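Local coordinates for hypothetical protein (Uncultured marine organism, PDB 2OP5) that is of unknown function but adopts a ferredoxin-like alpha/beta fold and forms a dimer through strands that pair between its two copies, at the interface of chains A and B. Residues are numbered along the deposited sequence; one frame, centred on the assembly and turned at random. Chains: chain A/B, hypothetical protein.

Contact 1: the interface of chains A and B. Residues chain A 51-54; chain B 109-112.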
loop_
_atom_site.group_PDB
_atom_site.type_symbol
_atom_site.label_atom_id
_atom_site.label_comp_id
_atom_site.label_asym_id
_atom_site.label_seq_id
_atom_site.Cartn_x
_atom_site.Cartn_y
_atom_site.Cartn_z
ATOM N N HIS A 51 3.064 -8.263 4.293
ATOM C CA HIS A 51 3.964 -7.123 4.521
ATOM C C HIS A 51 4.863 -7.014 3.314
ATOM O O HIS A 51 5.630 -7.917 3.037
ATOM C CB HIS A 51 4.784 -7.271 5.795
ATOM C CG HIS A 51 5.713 -6.121 6.065
ATOM N ND1 HIS A 51 6.939 -6.280 6.672
ATOM C CD2 HIS A 51 5.600 -4.796 5.795
ATOM C CE1 HIS A 51 7.520 -5.101 6.809
ATOM N NE2 HIS A 51 6.731 -4.181 6.281
ATOM N N VAL A 52 4.753 -5.899 2.608
ATOM C CA VAL A 52 5.463 -5.644 1.362
ATOM C C VAL A 52 6.286 -4.377 1.502
ATOM O O VAL A 52 5.784 -3.326 1.940
ATOM C CB VAL A 52 4.482 -5.425 0.198
ATOM C CG1 VAL A 52 5.216 -5.559 -1.139
ATOM C CG2 VAL A 52 3.342 -6.419 0.270
ATOM N N ILE A 53 7.557 -4.486 1.147
ATOM C CA ILE A 53 8.475 -3.373 1.217
ATOM C C ILE A 53 8.880 -3.095 -0.214
ATOM O O ILE A 53 9.259 -4.006 -0.958
ATOM C CB ILE A 53 9.730 -3.686 2.070
ATOM C CG1 ILE A 53 9.299 -4.162 3.464
ATOM C CG2 ILE A 53 10.632 -2.440 2.141
ATOM C CD1 ILE A 53 10.431 -4.647 4.360
ATOM N N SER A 54 8.843 -1.819 -0.556
ATOM C CA SER A 54 9.087 -1.368 -1.896
ATOM C C SER A 54 9.977 -0.106 -1.949
ATOM O O SER A 54 9.985 0.707 -1.041
ATOM C CB SER A 54 7.713 -1.119 -2.556
ATOM O OG SER A 54 7.807 -0.203 -3.634
ATOM N N VAL B 109 9.394 -4.142 -5.594
ATOM C CA VAL B 109 9.321 -4.864 -4.337
ATOM C C VAL B 109 10.717 -5.314 -3.866
ATOM O O VAL B 109 11.390 -6.070 -4.570
ATOM C CB VAL B 109 8.379 -6.112 -4.504
ATOM C CG1 VAL B 109 8.444 -7.056 -3.295
ATOM C CG2 VAL B 109 6.964 -5.662 -4.752
ATOM N N VAL B 110 11.153 -4.849 -2.689
ATOM C CA VAL B 110 12.449 -5.292 -2.133
ATOM C C VAL B 110 12.291 -6.561 -1.291
ATOM O O VAL B 110 13.180 -7.408 -1.287
ATOM C CB VAL B 110 13.253 -4.194 -1.370
ATOM C CG1 VAL B 110 13.595 -3.073 -2.304
ATOM C CG2 VAL B 110 12.520 -3.646 -0.200
ATOM N N SER B 111 11.189 -6.682 -0.556
ATOM C CA SER B 111 10.907 -7.917 0.199
ATOM C C SER B 111 9.427 -8.016 0.451
ATOM O O SER B 111 8.734 -7.005 0.535
ATOM C CB SER B 111 11.656 -7.987 1.533
ATOM O OG SER B 111 10.986 -7.234 2.529
ATOM N N GLU B 112 8.951 -9.239 0.594
ATOM C CA GLU B 112 7.547 -9.491 0.813
ATOM C C GLU B 112 7.300 -10.666 1.776
ATOM O O GLU B 112 7.976 -11.700 1.708
ATOM C CB GLU B 112 6.892 -9.759 -0.546
ATOM C CG GLU B 112 5.410 -10.051 -0.490
ATOM C CD GLU B 112 4.772 -10.171 -1.864
ATOM O OE1 GLU B 112 5.383 -10.783 -2.770
ATOM O OE2 GLU B 112 3.641 -9.667 -2.024
HETATM O O HOH W 1 8.365 -7.995 3.742
#

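Contact 2: the interface of chains A and B. Residues chain A 11, 13, 107-109; chain B 52, 54, 65.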
loop_
_atom_site.group_PDB
_atom_site.type_symbol
_atom_site.label_atom_id
_atom_site.label_comp_id
_atom_site.label_asym_id
_atom_site.label_seq_id
_atom_site.Cartn_x
_atom_site.Cartn_y
_atom_site.Cartn_z
ATOM N N LEU A 11 -5.530 -2.217 7.159
ATOM C CA LEU A 11 -4.307 -2.000 6.408
ATOM C C LEU A 11 -3.585 -0.682 6.738
ATOM O O LEU A 11 -4.215 0.328 7.065
ATOM C CB LEU A 11 -4.709 -2.033 4.918
ATOM C CG LEU A 11 -3.846 -1.807 3.678
ATOM C CD1 LEU A 11 -4.502 -2.431 2.465
ATOM C CD2 LEU A 11 -3.578 -0.343 3.413
ATOM N N SER A 13 -0.665 1.658 4.817
ATOM C CA SER A 13 0.151 1.916 3.626
ATOM C C SER A 13 0.955 3.117 4.032
ATOM O O SER A 13 0.491 4.262 3.933
ATOM C CB SER A 13 -0.707 2.233 2.397
ATOM O OG SER A 13 0.110 2.517 1.264
ATOM N N GLY A 107 -6.457 2.235 7.847
ATOM C CA GLY A 107 -7.905 2.185 7.717
ATOM C C GLY A 107 -8.490 0.831 7.359
ATOM O O GLY A 107 -7.767 -0.150 7.187
ATOM N N VAL A 108 -9.817 0.820 7.233
ATOM C CA VAL A 108 -10.588 -0.353 6.934
ATOM C C VAL A 108 -10.564 -0.590 5.444
ATOM O O VAL A 108 -10.700 0.357 4.664
ATOM C CB VAL A 108 -12.115 -0.176 7.241
ATOM C CG1 VAL A 108 -12.792 -1.525 7.380
ATOM C CG2 VAL A 108 -12.360 0.563 8.497
ATOM N N VAL A 109 -10.442 -1.854 5.066
ATOM C CA VAL A 109 -10.545 -2.251 3.684
ATOM C C VAL A 109 -12.037 -2.227 3.292
ATOM O O VAL A 109 -12.898 -2.723 4.024
ATOM C CB VAL A 109 -9.917 -3.643 3.434
ATOM C CG1 VAL A 109 -10.237 -4.137 2.031
ATOM C CG2 VAL A 109 -8.416 -3.582 3.629
ATOM N N VAL B 52 -6.404 -3.598 -3.471
ATOM C CA VAL B 52 -7.032 -3.327 -2.194
ATOM C C VAL B 52 -7.322 -1.840 -2.133
ATOM O O VAL B 52 -6.476 -0.991 -2.492
ATOM C CB VAL B 52 -6.130 -3.701 -1.014
ATOM C CG1 VAL B 52 -6.962 -3.837 0.266
ATOM C CG2 VAL B 52 -5.413 -5.002 -1.295
ATOM N N SER B 54 -8.904 0.982 0.530
ATOM C CA SER B 54 -9.222 1.193 1.927
ATOM C C SER B 54 -9.390 2.652 2.280
ATOM O O SER B 54 -8.932 3.534 1.572
ATOM C CB SER B 54 -8.184 0.518 2.853
ATOM O OG SER B 54 -6.865 0.827 2.478
ATOM N N SER B 65 -6.935 4.939 0.062
ATOM C CA SER B 65 -5.717 4.228 -0.275
ATOM C C SER B 65 -6.040 3.113 -1.265
ATOM O O SER B 65 -7.013 2.364 -1.090
ATOM C CB SER B 65 -5.069 3.634 0.980
ATOM O OG SER B 65 -4.019 2.730 0.651
HETATM O O HOH W 2 -1.887 3.081 -0.823
#

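Contact 3: the interface of chains A and B. Residues chain A 50, 69, 112, 114; chain B 50, 69, 112, 114.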
loop_
_atom_site.group_PDB
_atom_site.type_symbol
_atom_site.label_atom_id
_atom_site.label_comp_id
_atom_site.label_asym_id
_atom_site.label_seq_id
_atom_site.Cartn_x
_atom_site.Cartn_y
_atom_site.Cartn_z
ATOM N N ARG A 50 0.081 -9.947 5.407
ATOM C CA ARG A 50 1.046 -9.597 4.388
ATOM C C ARG A 50 1.818 -8.328 4.754
ATOM O O ARG A 50 1.298 -7.454 5.442
ATOM C CB ARG A 50 0.294 -9.416 3.065
ATOM C CG ARG A 50 1.163 -9.271 1.818
ATOM C CD ARG A 50 0.303 -8.963 0.619
ATOM N NE ARG A 50 -0.513 -10.120 0.228
ATOM C CZ ARG A 50 -0.291 -10.899 -0.832
ATOM N NH1 ARG A 50 0.721 -10.669 -1.680
ATOM N NH2 ARG A 50 -1.118 -11.924 -1.063
ATOM N N GLU A 69 -0.784 -5.596 5.974
ATOM C CA GLU A 69 -2.175 -6.010 5.885
ATOM C C GLU A 69 -2.514 -6.988 7.005
ATOM O O GLU A 69 -1.786 -7.959 7.247
ATOM C CB GLU A 69 -2.429 -6.653 4.533
ATOM C CG GLU A 69 -2.164 -5.691 3.392
ATOM C CD GLU A 69 -2.538 -6.264 2.065
ATOM O OE1 GLU A 69 -3.494 -7.054 2.003
ATOM O OE2 GLU A 69 -1.892 -5.898 1.075
ATOM N N GLU A 112 -11.557 -5.552 -2.015
ATOM C CA GLU A 112 -10.369 -6.347 -2.281
ATOM C C GLU A 112 -10.583 -7.301 -3.473
ATOM O O GLU A 112 -11.505 -8.129 -3.478
ATOM C CB GLU A 112 -9.974 -7.171 -1.058
ATOM C CG GLU A 112 -8.579 -7.799 -1.183
ATOM C CD GLU A 112 -8.180 -8.635 0.019
ATOM O OE1 GLU A 112 -8.976 -8.739 0.989
ATOM O OE2 GLU A 112 -7.067 -9.197 -0.024
ATOM N N ILE A 114 -8.532 -10.143 -5.700
ATOM C CA ILE A 114 -7.418 -11.073 -5.708
ATOM C C ILE A 114 -7.599 -11.871 -6.996
ATOM O O ILE A 114 -8.727 -12.236 -7.320
ATOM C CB ILE A 114 -7.480 -12.007 -4.495
ATOM C CG1 ILE A 114 -7.871 -11.223 -3.235
ATOM C CG2 ILE A 114 -6.131 -12.721 -4.313
ATOM C CD1 ILE A 114 -8.090 -12.098 -1.991
ATOM N N ARG B 50 -3.390 -8.302 -7.297
ATOM C CA ARG B 50 -4.266 -7.839 -6.231
ATOM C C ARG B 50 -4.543 -6.366 -6.352
ATOM O O ARG B 50 -3.762 -5.613 -6.933
ATOM C CB ARG B 50 -3.602 -8.004 -4.848
ATOM C CG ARG B 50 -3.256 -9.408 -4.480
ATOM C CD ARG B 50 -2.436 -9.528 -3.188
ATOM N NE ARG B 50 -3.300 -9.598 -2.012
ATOM C CZ ARG B 50 -3.573 -8.596 -1.168
ATOM N NH1 ARG B 50 -3.025 -7.382 -1.297
ATOM N NH2 ARG B 50 -4.387 -8.842 -0.151
ATOM N N GLU B 69 -0.816 -4.650 -6.943
ATOM C CA GLU B 69 0.343 -5.562 -7.000
ATOM C C GLU B 69 0.370 -6.280 -8.347
ATOM O O GLU B 69 -0.632 -6.851 -8.783
ATOM C CB GLU B 69 0.346 -6.579 -5.854
ATOM C CG GLU B 69 0.556 -5.949 -4.463
ATOM C CD GLU B 69 0.646 -6.969 -3.331
ATOM O OE1 GLU B 69 1.481 -7.904 -3.432
ATOM O OE2 GLU B 69 -0.081 -6.799 -2.313
ATOM N N GLU B 112 8.951 -9.239 0.594
ATOM C CA GLU B 112 7.547 -9.491 0.813
ATOM C C GLU B 112 7.300 -10.666 1.776
ATOM O O GLU B 112 7.976 -11.700 1.708
ATOM C CB GLU B 112 6.892 -9.759 -0.546
ATOM C CG GLU B 112 5.410 -10.051 -0.490
ATOM C CD GLU B 112 4.772 -10.171 -1.864
ATOM O OE1 GLU B 112 5.383 -10.783 -2.770
ATOM O OE2 GLU B 112 3.641 -9.667 -2.024
ATOM N N ILE B 114 4.124 -13.161 3.114
ATOM C CA ILE B 114 2.762 -13.615 2.890
ATOM C C ILE B 114 2.458 -14.840 3.763
ATOM O O ILE B 114 2.985 -15.927 3.532
ATOM C CB ILE B 114 2.507 -14.007 1.429
ATOM C CG1 ILE B 114 2.691 -12.816 0.499
ATOM C CG2 ILE B 114 1.070 -14.565 1.265
ATOM C CD1 ILE B 114 2.637 -13.190 -0.982
#

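Contact 1: the interface of chains A and B
An intermolecular antiparallel beta ladder of this dimeric ferredoxin-like protein pairs strand 48-56 of chain A with the C-terminal strands of chain B, at the break between strands 106-109 and 111-114. A:Ile53 carries the register with its backbone: its N donates to the carbonyl O of B:Ser111 at 2.8 Å, a nearly straight bond (168° at H). Its carbonyl O takes the amide N of B:Val110 at 2.7 Å, the donor tilted 25° from the carbonyl plane, and a weaker bond from the N of B:Ser111. Two successive amides thus converge on one oxygen where the chain turns out of the extended conformation at B:Val110. CG1 of A:Ile53 stands opposite its carbonyl carbon (chi1 -55°), which brings it within 3.6 Å of B:Ser111 OG. Its other branch, CG2, crosses B:Val110 obliquely, the two CG2 methyls packed tightly at 3.2 Å. With an alanine here, B:Val110 CG2 would probably lose its methyl partner and a gap would open beside B:Ser111. A water joins the carbonyl O of A:His51 (2.8 Å) to B:Ser111 OG (3.0 Å). On the other face A:Val52 CG1 meets B:Val109 CG2 at 4.0 Å.

Contact 2: the interface of chains A and B
A:Leu11 and B:Val52 meet through branches set by their first torsions: CG of A:Leu11 lies opposite its backbone N (chi1 177°), as does CG1 of B:Val52 (chi1 -162°). The two side chains reach toward each other tip to tip, CD1 of the leucine standing 3.6 Å from CG1 of the valine. That same valine methyl also receives A:Val109, whose side chain crosses it at about a right angle, with CG2 3.7 Å away and CG1 at a like distance. One branch of B:Val52 is therefore shared between two hydrophobic residues on different strands of chain A. B:Ser54 fits beside this cluster. Its OG is turned between its own N and carbonyl carbon (chi1 49°) and comes within 3.6 Å of A:Leu11 CD2, while its CB packs against the backbone of A:Val109, 3.7 Å from CA. Farther along, polar contact is made through solvent: a water lies 2.9 Å from A:Ser13 OG and 2.6 Å from B:Ser65 OG, linking the two serine hydroxyls, which are themselves 4.2 Å apart. The patch brings strands 10-17 and 106-114 of chain A against strands 48-55 and 63-70 of chain B, with an antiparallel bridge between A:Val109 and B:Ser54 continuing the pairing of strands from chain to chain.

Contact 3: the interface of chains A and B
B:Arg50 NH2 is gripped by two carboxylates of chain A. It donates to A:Glu69 OE1 at 2.9 Å, using the syn lone pair of that oxygen, although the acceptor is tilted out of the guanidinium plane. A:Glu112 OE2 lies 2.7 Å from the same nitrogen as a salt bridge, but no N-H points at it. NH1 of B:Arg50 lies between two glutamates, bonding B:Glu69 OE2 on its own chain at 3.2 Å, from above the carboxylate plane, and making weak bonds across to A:Glu69 OE2 (3.0 Å) and OE1. The guanidinium groups of A:Arg50 and B:Arg50 stack with planes 21° apart. The two arginines are not exact copies: CG is opposite the N in A:Arg50 (chi1 -170°) but opposite the carbonyl carbon in B:Arg50 (chi1 -61°), and both chains bend at chi3. B:Arg50 CD lies over the centre of the A:Arg50 guanidinium, B:Ile114 CG1 near the rim of the opposite face. A:Arg50 NH1 forms salt bridges with B:Glu112 OE2, at 3.1 Å, and B:Glu69 OE1, at 3.4 Å. The surrounding glutamates probably offset the arginine charges. The cluster lies between strands 48-56 and 63-70 of chain A and their counterparts, the first being an edge strand that pairs with the partner's C-terminal strand.

Contacts 1 and 2 lie on the two symmetry-related strand seams of the interface, the centres of their C-alpha atoms about 17 Å apart. By the same measure contact 3 lies about 10 Å from contact 1 and 11 Å from contact 2. B:Glu112 belongs to both contact 1 and contact 3, tying the strand ladder to the charged centre. The strand beginning at residue 48 and the C-terminal strand recur in all three, with chain roles exchanged between contacts 1 and 2. Reciprocal strand pairing, apolar packing and a central ionic cluster thus join the two sheets, in keeping with the dimer named for this protein.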